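Local coordinates for SmhB (Serratia marcescens, PDB 6ZZ5), which probably acts as the B component of Smh, a tripartite alpha-pore-forming toxin, and is seen here in its soluble form, at residues Q18-I22 / Q270-A274; A191-G197 / G215-A221; E291-L295 / F308-F313. All coordinates share one frame. Residues are numbered along the deposited sequence.

How the interactions relate
Near the N terminus, helix 4-30 supplies 18-22, whose partner 270-274 lies on helix 252-300. Interaction 1 thus closes a loop of 247 mostly helical residues close to the centre of the chain. Within that loop falls interaction 2, where strands 191-196 and 216-221 pair; the 17 residues between its segments hold no helix or strand. The two contacts touch: Met218 and Ile216 of the hairpin pack on Leu20 and His21, tying the small sheet to the helical bundle. Interaction 3 follows in series, closing a 12-residue loop between the far part of helix 252-300 and helix 306-319; its centre is about 35 Å from that of interaction 1 and 43 Å from that of interaction 2.

Interaction 1: Q18-I22 / Q270-A274; sequences QALHI and QAQSA
Two antiparallel helices meet in the elongated helical bundle of an alpha-pore-forming toxin related to the Bacillus HBL enterotoxins. Residues 18-22, part of helix 4-30, and residues 270-274, part of helix 252-300, keep regular helical backbones. Their local axes approach to 9.6 Å with a signed crossing angle of -159°. Ile22 lies beside Gln270 (CA-CA 5.5 Å), and one turn away Gln18 lies beside Ala274 (CA-CA 6.5 Å). Gln18 leaves its helix with chi1 t and chi2 m, and chi3 near -30° turns its amide to the second helix: OE1 lies 3.2 Å from Ala274 CB, while NE2 lies 3.0 Å from the backbone O of Gln270. Gln270, with chi1 and chi2 both m and chi3 near -51°, folds its long side chain back across the gap, although its CA-to-CB bond points sideways. Its OE1 sits over one face of the His21 imidazole, 3.3 Å from CD2; His21 is t at chi1. Ile22 is t at both chi angles, so that its CD1 reaches Ala274 CB at 4.2 Å and Ala271 CB at 4.4 Å, an apolar patch beside the polar one. Tyr64 of helix 44-92 touches Ile22, and Leu134 of helix 99-151 touches Ala271, so further bundle helices cover the Ile22-Ala271 side. Between the two glutamines lies a bridging water: it accepts a hydrogen bond from Gln18 NE2 at 2.9 Å and donates one to Gln270 OE1 at 2.5 Å.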
loop_
_atom_site.group_PDB
_atom_site.type_symbol
_atom_site.label_atom_id
_atom_site.label_comp_id
_atom_site.label_asym_id
_atom_site.label_seq_id
_atom_site.Cartn_x
_atom_site.Cartn_y
_atom_site.Cartn_z
ATOM N N GLN A 18 0.670 1.498 -4.125
ATOM C CA GLN A 18 0.646 1.631 -2.643
ATOM C C GLN A 18 0.056 0.376 -2.007
ATOM O O GLN A 18 0.572 -0.055 -0.960
ATOM C CB GLN A 18 -0.087 2.888 -2.190
ATOM C CG GLN A 18 0.237 3.260 -0.750
ATOM C CD GLN A 18 -0.586 2.469 0.234
ATOM O OE1 GLN A 18 -1.723 2.069 -0.040
ATOM N NE2 GLN A 18 -0.024 2.267 1.425
ATOM N N ALA A 19 -0.992 -0.195 -2.599
ATOM C CA ALA A 19 -1.674 -1.375 -2.068
ATOM C C ALA A 19 -0.676 -2.543 -1.945
ATOM O O ALA A 19 -0.768 -3.289 -0.974
ATOM C CB ALA A 19 -2.884 -1.714 -2.884
ATOM N N LEU A 20 0.201 -2.726 -2.900
ATOM C CA LEU A 20 1.236 -3.793 -2.827
ATOM C C LEU A 20 2.213 -3.555 -1.688
ATOM O O LEU A 20 2.622 -4.514 -1.006
ATOM C CB LEU A 20 1.979 -3.850 -4.148
ATOM C CG LEU A 20 1.141 -4.383 -5.318
ATOM C CD1 LEU A 20 1.986 -4.476 -6.533
ATOM C CD2 LEU A 20 0.535 -5.737 -5.007
ATOM N N HIS A 21 2.516 -2.310 -1.422
ATOM C CA HIS A 21 3.446 -1.939 -0.324
ATOM C C HIS A 21 2.777 -2.257 1.020
ATOM O O HIS A 21 3.366 -2.969 1.868
ATOM C CB HIS A 21 3.804 -0.452 -0.492
ATOM C CG HIS A 21 4.844 0.060 0.444
ATOM N ND1 HIS A 21 5.358 1.369 0.360
ATOM C CD2 HIS A 21 5.514 -0.573 1.440
ATOM C CE1 HIS A 21 6.259 1.511 1.327
ATOM N NE2 HIS A 21 6.362 0.330 2.006
ATOM N N ILE A 22 1.561 -1.736 1.267
ATOM C CA ILE A 22 0.847 -2.038 2.537
ATOM C C ILE A 22 0.564 -3.546 2.638
ATOM O O ILE A 22 0.721 -4.104 3.739
ATOM C CB ILE A 22 -0.398 -1.141 2.769
ATOM C CG1 ILE A 22 -1.031 -1.465 4.131
ATOM C CG2 ILE A 22 -1.436 -1.222 1.656
ATOM C CD1 ILE A 22 -2.067 -0.447 4.586
ATOM N N GLN A 270 1.646 3.226 6.766
ATOM C CA GLN A 270 1.193 2.594 5.519
ATOM C C GLN A 270 -0.314 2.821 5.349
ATOM O O GLN A 270 -0.777 3.101 4.217
ATOM C CB GLN A 270 1.536 1.115 5.540
ATOM C CG GLN A 270 3.020 0.850 5.639
ATOM C CD GLN A 270 3.616 1.276 4.328
ATOM O OE1 GLN A 270 3.161 0.884 3.256
ATOM N NE2 GLN A 270 4.500 2.219 4.399
ATOM N N ALA A 271 -1.085 2.715 6.416
ATOM C CA ALA A 271 -2.558 2.872 6.347
ATOM C C ALA A 271 -2.892 4.316 5.964
ATOM O O ALA A 271 -3.830 4.495 5.182
ATOM C CB ALA A 271 -3.238 2.465 7.643
ATOM N N GLN A 272 -2.132 5.282 6.467
ATOM C CA GLN A 272 -2.338 6.716 6.138
ATOM C C GLN A 272 -2.137 6.896 4.622
ATOM O O GLN A 272 -2.943 7.566 3.977
ATOM C CB GLN A 272 -1.477 7.613 6.999
ATOM C CG GLN A 272 -1.751 9.116 6.795
ATOM C CD GLN A 272 -3.044 9.529 7.467
ATOM O OE1 GLN A 272 -3.168 9.437 8.682
ATOM N NE2 GLN A 272 -4.031 9.885 6.686
ATOM N N SER A 273 -1.083 6.323 4.075
ATOM C CA SER A 273 -0.771 6.398 2.624
ATOM C C SER A 273 -1.872 5.715 1.830
ATOM O O SER A 273 -2.245 6.243 0.738
ATOM C CB SER A 273 0.591 5.818 2.276
ATOM O OG SER A 273 1.583 6.514 3.043
ATOM N N ALA A 274 -2.437 4.646 2.360
ATOM C CA ALA A 274 -3.578 3.982 1.695
ATOM C C ALA A 274 -4.821 4.894 1.724
ATOM O O ALA A 274 -5.560 4.933 0.711
ATOM C CB ALA A 274 -3.848 2.617 2.287
HETATM O O HOH W 1 2.797 2.828 1.741
#

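Interaction 2: A191-G197 / G215-A221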
loop_
_atom_site.group_PDB
_atom_site.type_symbol
_atom_site.label_atom_id
_atom_site.label_comp_id
_atom_site.label_asym_id
_atom_site.label_seq_id
_atom_site.Cartn_x
_atom_site.Cartn_y
_atom_site.Cartn_z
ATOM N N ALA A 191 7.362 -8.655 -12.586
ATOM C CA ALA A 191 6.771 -9.049 -11.304
ATOM C C ALA A 191 7.360 -8.178 -10.199
ATOM O O ALA A 191 8.426 -7.542 -10.391
ATOM C CB ALA A 191 7.021 -10.522 -11.047
ATOM N N ILE A 192 6.646 -8.136 -9.082
ATOM C CA ILE A 192 7.111 -7.557 -7.813
ATOM C C ILE A 192 7.581 -8.732 -6.944
ATOM O O ILE A 192 6.859 -9.701 -6.834
ATOM C CB ILE A 192 5.993 -6.716 -7.204
ATOM C CG1 ILE A 192 5.605 -5.592 -8.173
ATOM C CG2 ILE A 192 6.387 -6.189 -5.829
ATOM C CD1 ILE A 192 6.686 -4.608 -8.376
ATOM N N VAL A 193 8.783 -8.652 -6.402
ATOM C CA VAL A 193 9.376 -9.717 -5.550
ATOM C C VAL A 193 9.461 -9.169 -4.127
ATOM O O VAL A 193 9.985 -7.997 -3.979
ATOM C CB VAL A 193 10.782 -10.084 -6.042
ATOM C CG1 VAL A 193 11.379 -11.165 -5.158
ATOM C CG2 VAL A 193 10.750 -10.532 -7.494
ATOM N N THR A 194 9.112 -9.978 -3.136
ATOM C CA THR A 194 9.005 -9.511 -1.733
ATOM C C THR A 194 9.699 -10.509 -0.830
ATOM O O THR A 194 9.868 -11.703 -1.187
ATOM C CB THR A 194 7.554 -9.252 -1.277
ATOM O OG1 THR A 194 6.815 -10.471 -1.213
ATOM C CG2 THR A 194 6.823 -8.339 -2.214
ATOM N N ALA A 195 10.160 -9.973 0.298
ATOM C CA ALA A 195 10.840 -10.744 1.325
ATOM C C ALA A 195 10.646 -10.037 2.645
ATOM O O ALA A 195 10.490 -8.782 2.655
ATOM C CB ALA A 195 12.295 -10.903 0.981
ATOM N N ILE A 196 10.483 -10.849 3.671
ATOM C CA ILE A 196 10.294 -10.365 5.063
ATOM C C ILE A 196 11.436 -10.868 5.929
ATOM O O ILE A 196 11.776 -12.048 5.845
ATOM C CB ILE A 196 8.908 -10.852 5.526
ATOM C CG1 ILE A 196 7.819 -10.068 4.780
ATOM C CG2 ILE A 196 8.774 -10.699 7.040
ATOM C CD1 ILE A 196 6.490 -10.776 4.722
ATOM N N GLY A 197 12.019 -10.012 6.767
ATOM C CA GLY A 197 13.104 -10.461 7.645
ATOM C C GLY A 197 13.335 -9.473 8.776
ATOM O O GLY A 197 12.716 -8.410 8.792
ATOM N N GLY A 215 9.914 -5.271 8.564
ATOM C CA GLY A 215 11.179 -5.716 7.944
ATOM C C GLY A 215 10.911 -6.279 6.579
ATOM O O GLY A 215 10.780 -7.502 6.480
ATOM N N ILE A 216 10.736 -5.403 5.595
ATOM C CA ILE A 216 10.292 -5.783 4.231
ATOM C C ILE A 216 11.277 -5.308 3.183
ATOM O O ILE A 216 11.863 -4.219 3.309
ATOM C CB ILE A 216 8.871 -5.278 3.919
ATOM C CG1 ILE A 216 8.745 -3.756 3.941
ATOM C CG2 ILE A 216 7.897 -5.938 4.876
ATOM C CD1 ILE A 216 7.483 -3.258 3.333
ATOM N N ALA A 217 11.372 -6.108 2.146
ATOM C CA ALA A 217 12.033 -5.740 0.881
ATOM C C ALA A 217 11.025 -5.964 -0.249
ATOM O O ALA A 217 10.278 -6.993 -0.251
ATOM C CB ALA A 217 13.276 -6.542 0.680
ATOM N N MET A 218 10.985 -4.991 -1.142
ATOM C CA MET A 218 10.261 -5.135 -2.409
ATOM C C MET A 218 11.229 -4.747 -3.534
ATOM O O MET A 218 11.896 -3.685 -3.501
ATOM C CB MET A 218 8.998 -4.275 -2.404
ATOM C CG MET A 218 8.105 -4.490 -1.153
ATOM S SD MET A 218 6.522 -3.678 -1.273
ATOM C CE MET A 218 5.673 -4.615 -2.529
ATOM N N MET A 219 11.253 -5.592 -4.528
ATOM C CA MET A 219 12.144 -5.456 -5.676
ATOM C C MET A 219 11.336 -5.786 -6.911
ATOM O O MET A 219 10.197 -6.193 -6.769
ATOM C CB MET A 219 13.334 -6.403 -5.472
ATOM C CG MET A 219 14.212 -5.912 -4.354
ATOM S SD MET A 219 15.126 -7.217 -3.611
ATOM C CE MET A 219 13.788 -8.146 -2.845
ATOM N N THR A 220 11.904 -5.569 -8.082
ATOM C CA THR A 220 11.280 -5.873 -9.388
ATOM C C THR A 220 12.011 -7.058 -10.029
ATOM O O THR A 220 13.203 -7.303 -9.748
ATOM C CB THR A 220 11.302 -4.641 -10.307
ATOM O OG1 THR A 220 12.658 -4.224 -10.435
ATOM C CG2 THR A 220 10.429 -3.534 -9.778
ATOM N N ALA A 221 11.281 -7.828 -10.823
ATOM C CA ALA A 221 11.836 -8.886 -11.674
ATOM C C ALA A 221 11.413 -8.467 -13.078
ATOM O O ALA A 221 10.225 -8.053 -13.216
ATOM C CB ALA A 221 11.272 -10.245 -11.269
#
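Seven backbone hydrogen bonds join the strands. Ala191, Val193 and Ala195 each exchange two with Ala221, Met219 and Ala217; the shortest of these is Met219 N to Val193 O, 2.8 Å. Gly197 N to Gly215 O, also 2.8 Å, adds a single bond where one strand ends and the other begins. An ideal CB on Gly215 would clash, 1.8 Å from Gly197 O; instead a CA-H contact forms, Gly215 CA to Gly197 O at 3.2 Å. The non-hydrogen-bonded pairs bring CA-H groups against carbonyls, as in Thr194 CA to Ala217 O at 3.2 Å. Ile192, Thr194, Ile196, Ile216, Met218 and Thr220 share one face, where Ile192 CG2 meets Met218 CE at 3.7 Å; helices 4-30 and 156-184 cover it. On the reverse face Val193 CG2 packs on Ala221 CB at 3.8 Å, and helix 349-359 lies over Ala195, Ala217 and Met219. This largely apolar antiparallel hairpin, stowed against the helices of the soluble protein, is consistent with the beta-tongue of ClyA-family pore-forming toxins.

Interaction 3: E291-L295 / F308-F313. With SO4 (sulfate ion), chain D; EDO (1,2-ethanediol), chain I; EDO (1,2-ethanediol), chain J.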
loop_
_atom_site.group_PDB
_atom_site.type_symbol
_atom_site.label_atom_id
_atom_site.label_comp_id
_atom_site.label_asym_id
_atom_site.label_seq_id
_atom_site.Cartn_x
_atom_site.Cartn_y
_atom_site.Cartn_z
ATOM N N GLU A 291 -18.485 14.936 -14.872
ATOM C CA GLU A 291 -18.441 15.196 -16.322
ATOM C C GLU A 291 -19.653 14.521 -16.986
ATOM O O GLU A 291 -20.343 15.187 -17.831
ATOM C CB GLU A 291 -17.128 14.776 -16.967
ATOM C CG GLU A 291 -17.094 15.204 -18.425
ATOM C CD GLU A 291 -15.863 14.939 -19.290
ATOM O OE1 GLU A 291 -14.729 14.791 -18.753
ATOM O OE2 GLU A 291 -16.041 14.907 -20.538
ATOM N N LEU A 292 -19.892 13.252 -16.715
ATOM C CA LEU A 292 -20.943 12.505 -17.444
ATOM C C LEU A 292 -22.306 13.111 -17.125
ATOM O O LEU A 292 -23.167 13.166 -18.041
ATOM C CB LEU A 292 -20.894 11.032 -17.027
ATOM C CG LEU A 292 -19.653 10.299 -17.504
ATOM C CD1 LEU A 292 -19.615 8.936 -16.829
ATOM C CD2 LEU A 292 -19.727 10.127 -19.028
ATOM N N GLU A 293 -22.542 13.493 -15.862
ATOM C CA GLU A 293 -23.806 14.144 -15.449
ATOM C C GLU A 293 -23.952 15.485 -16.175
ATOM O O GLU A 293 -25.053 15.775 -16.624
ATOM C CB GLU A 293 -23.887 14.335 -13.932
ATOM C CG GLU A 293 -24.158 13.017 -13.217
ATOM C CD GLU A 293 -23.903 12.971 -11.715
ATOM O OE1 GLU A 293 -23.618 14.024 -11.149
ATOM O OE2 GLU A 293 -23.971 11.850 -11.127
ATOM N N THR A 294 -22.876 16.260 -16.292
ATOM C CA THR A 294 -22.908 17.558 -17.005
ATOM C C THR A 294 -23.262 17.360 -18.485
ATOM O O THR A 294 -24.104 18.154 -19.014
ATOM C CB THR A 294 -21.622 18.351 -16.776
ATOM O OG1 THR A 294 -21.514 18.432 -15.361
ATOM C CG2 THR A 294 -21.715 19.766 -17.305
ATOM N N LEU A 295 -22.663 16.383 -19.142
ATOM C CA LEU A 295 -22.984 16.071 -20.550
ATOM C C LEU A 295 -24.477 15.781 -20.679
ATOM O O LEU A 295 -25.129 16.304 -21.627
ATOM C CB LEU A 295 -22.130 14.901 -21.036
ATOM C CG LEU A 295 -20.622 15.184 -21.125
ATOM C CD1 LEU A 295 -19.869 13.895 -21.366
ATOM C CD2 LEU A 295 -20.267 16.194 -22.215
ATOM N N PHE A 308 -21.494 17.145 -30.872
ATOM C CA PHE A 308 -20.511 17.407 -29.804
ATOM C C PHE A 308 -20.118 16.063 -29.187
ATOM O O PHE A 308 -18.948 15.777 -28.949
ATOM C CB PHE A 308 -21.124 18.331 -28.762
ATOM C CG PHE A 308 -20.186 18.656 -27.650
ATOM C CD1 PHE A 308 -19.338 19.745 -27.758
ATOM C CD2 PHE A 308 -20.193 17.916 -26.480
ATOM C CE1 PHE A 308 -18.486 20.090 -26.717
ATOM C CE2 PHE A 308 -19.334 18.258 -25.441
ATOM C CZ PHE A 308 -18.469 19.336 -25.560
ATOM N N LEU A 309 -21.111 15.236 -28.911
ATOM C CA LEU A 309 -20.889 13.928 -28.235
ATOM C C LEU A 309 -20.170 12.946 -29.173
ATOM O O LEU A 309 -19.286 12.222 -28.701
ATOM C CB LEU A 309 -22.230 13.381 -27.766
ATOM C CG LEU A 309 -22.830 14.153 -26.591
ATOM C CD1 LEU A 309 -24.284 13.780 -26.436
ATOM C CD2 LEU A 309 -22.038 13.874 -25.316
ATOM N N ARG A 310 -20.517 12.941 -30.456
ATOM C CA ARG A 310 -19.731 12.152 -31.428
ATOM C C ARG A 310 -18.250 12.554 -31.344
ATOM O O ARG A 310 -17.415 11.640 -31.192
ATOM C CB ARG A 310 -20.330 12.288 -32.818
ATOM C CG ARG A 310 -21.726 11.710 -32.901
ATOM C CD ARG A 310 -22.186 11.460 -34.333
ATOM N NE ARG A 310 -22.734 12.693 -34.801
ATOM C CZ ARG A 310 -24.027 13.029 -34.865
ATOM N NH1 ARG A 310 -25.010 12.200 -34.552
ATOM N NH2 ARG A 310 -24.332 14.236 -35.271
ATOM N N GLN A 311 -17.944 13.856 -31.421
ATOM C CA GLN A 311 -16.553 14.382 -31.372
ATOM C C GLN A 311 -15.905 13.891 -30.074
ATOM O O GLN A 311 -14.767 13.357 -30.107
ATOM C CB GLN A 311 -16.512 15.920 -31.463
ATOM C CG GLN A 311 -15.121 16.564 -31.615
ATOM C CD GLN A 311 -14.184 16.585 -30.406
ATOM O OE1 GLN A 311 -14.614 16.734 -29.242
ATOM N NE2 GLN A 311 -12.875 16.415 -30.664
ATOM N N LEU A 312 -16.588 14.073 -28.942
ATOM C CA LEU A 312 -15.986 13.842 -27.621
ATOM C C LEU A 312 -15.682 12.356 -27.440
ATOM O O LEU A 312 -14.560 12.015 -27.003
ATOM C CB LEU A 312 -16.949 14.333 -26.557
ATOM C CG LEU A 312 -16.433 14.138 -25.132
ATOM C CD1 LEU A 312 -15.246 15.031 -24.884
ATOM C CD2 LEU A 312 -17.534 14.454 -24.155
ATOM N N PHE A 313 -16.616 11.498 -27.790
ATOM C CA PHE A 313 -16.483 10.038 -27.574
ATOM C C PHE A 313 -15.578 9.417 -28.645
ATOM O O PHE A 313 -14.850 8.487 -28.293
ATOM C CB PHE A 313 -17.858 9.387 -27.448
ATOM C CG PHE A 313 -18.421 9.563 -26.064
ATOM C CD1 PHE A 313 -18.072 8.702 -25.052
ATOM C CD2 PHE A 313 -19.253 10.623 -25.746
ATOM C CE1 PHE A 313 -18.600 8.859 -23.776
ATOM C CE2 PHE A 313 -19.738 10.806 -24.466
ATOM C CZ PHE A 313 -19.419 9.925 -23.469
HETATM S S SO4 D . -28.175 14.550 -35.067
HETATM O O1 SO4 D . -27.977 13.355 -34.270
HETATM O O2 SO4 D . -28.887 14.218 -36.264
HETATM O O3 SO4 D . -26.900 15.109 -35.403
HETATM O O4 SO4 D . -28.910 15.521 -34.305
HETATM C C1 EDO I . -15.784 11.477 -21.834
HETATM O O1 EDO I . -14.786 12.480 -21.918
HETATM C C2 EDO I . -15.869 10.905 -20.475
HETATM O O2 EDO I . -14.661 10.275 -20.094
HETATM C C1 EDO J . -11.845 15.822 -21.986
HETATM O O1 EDO J . -10.763 14.953 -21.685
HETATM C C2 EDO J . -12.843 15.791 -20.906
HETATM O O2 EDO J . -12.931 14.494 -20.338
#
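Leu295 is the bump at the middle of this contact. Its side chain enters, knob into hole, a hollow on helix 306-319 bounded by Phe308, Leu309, Leu312 and Phe313. Leu312 CD2 fits against both methyls of the knob, 3.7 Å from Leu295 CD1 and 3.8 Å from Leu295 CD2. The same Leu295 CD2 also meets the edge of the Phe308 ring, 3.9 Å from CE2, and touches Leu309 CD2 at 4.3 Å, while Leu295 CD1 lies 4.4 Å from Phe313 CE2. Because the axes of the two segments come no closer than 13.2 Å, the backbones do not meet; long side chains span the gap, and only 202 Å² is buried. The two helices run nearly antiparallel, at 158°, as a helical hairpin: helix 252-300 ends, the chain turns, and helix 306-319 folds back beside it at an end of the elongated bundle. One turn before the knob, Leu292 CD2 reaches the edge of the Phe313 ring at CZ, 4.5 Å away. Leu292 also packs on Ala113 of helix 99-151, and Phe313 on Ile89 of helix 44-92, so the hollow merges with the bundle interior. At the border Glu291 OE2 approaches Leu312 CD2 at 3.9 Å. Its carboxylate receives hydrogen bonds from two ethanediols, probably crystallisation components: chain J O2 to Glu291 OE1, very short at 2.4 Å, and chain I O1 to Glu291 OE2 at 3.1 Å. Away from the interface, Arg310 NH2 and NH1 donate hydrogen bonds to O3 (2.7 Å) and O1 (3.2 Å) of a sulfate, probably of the same origin.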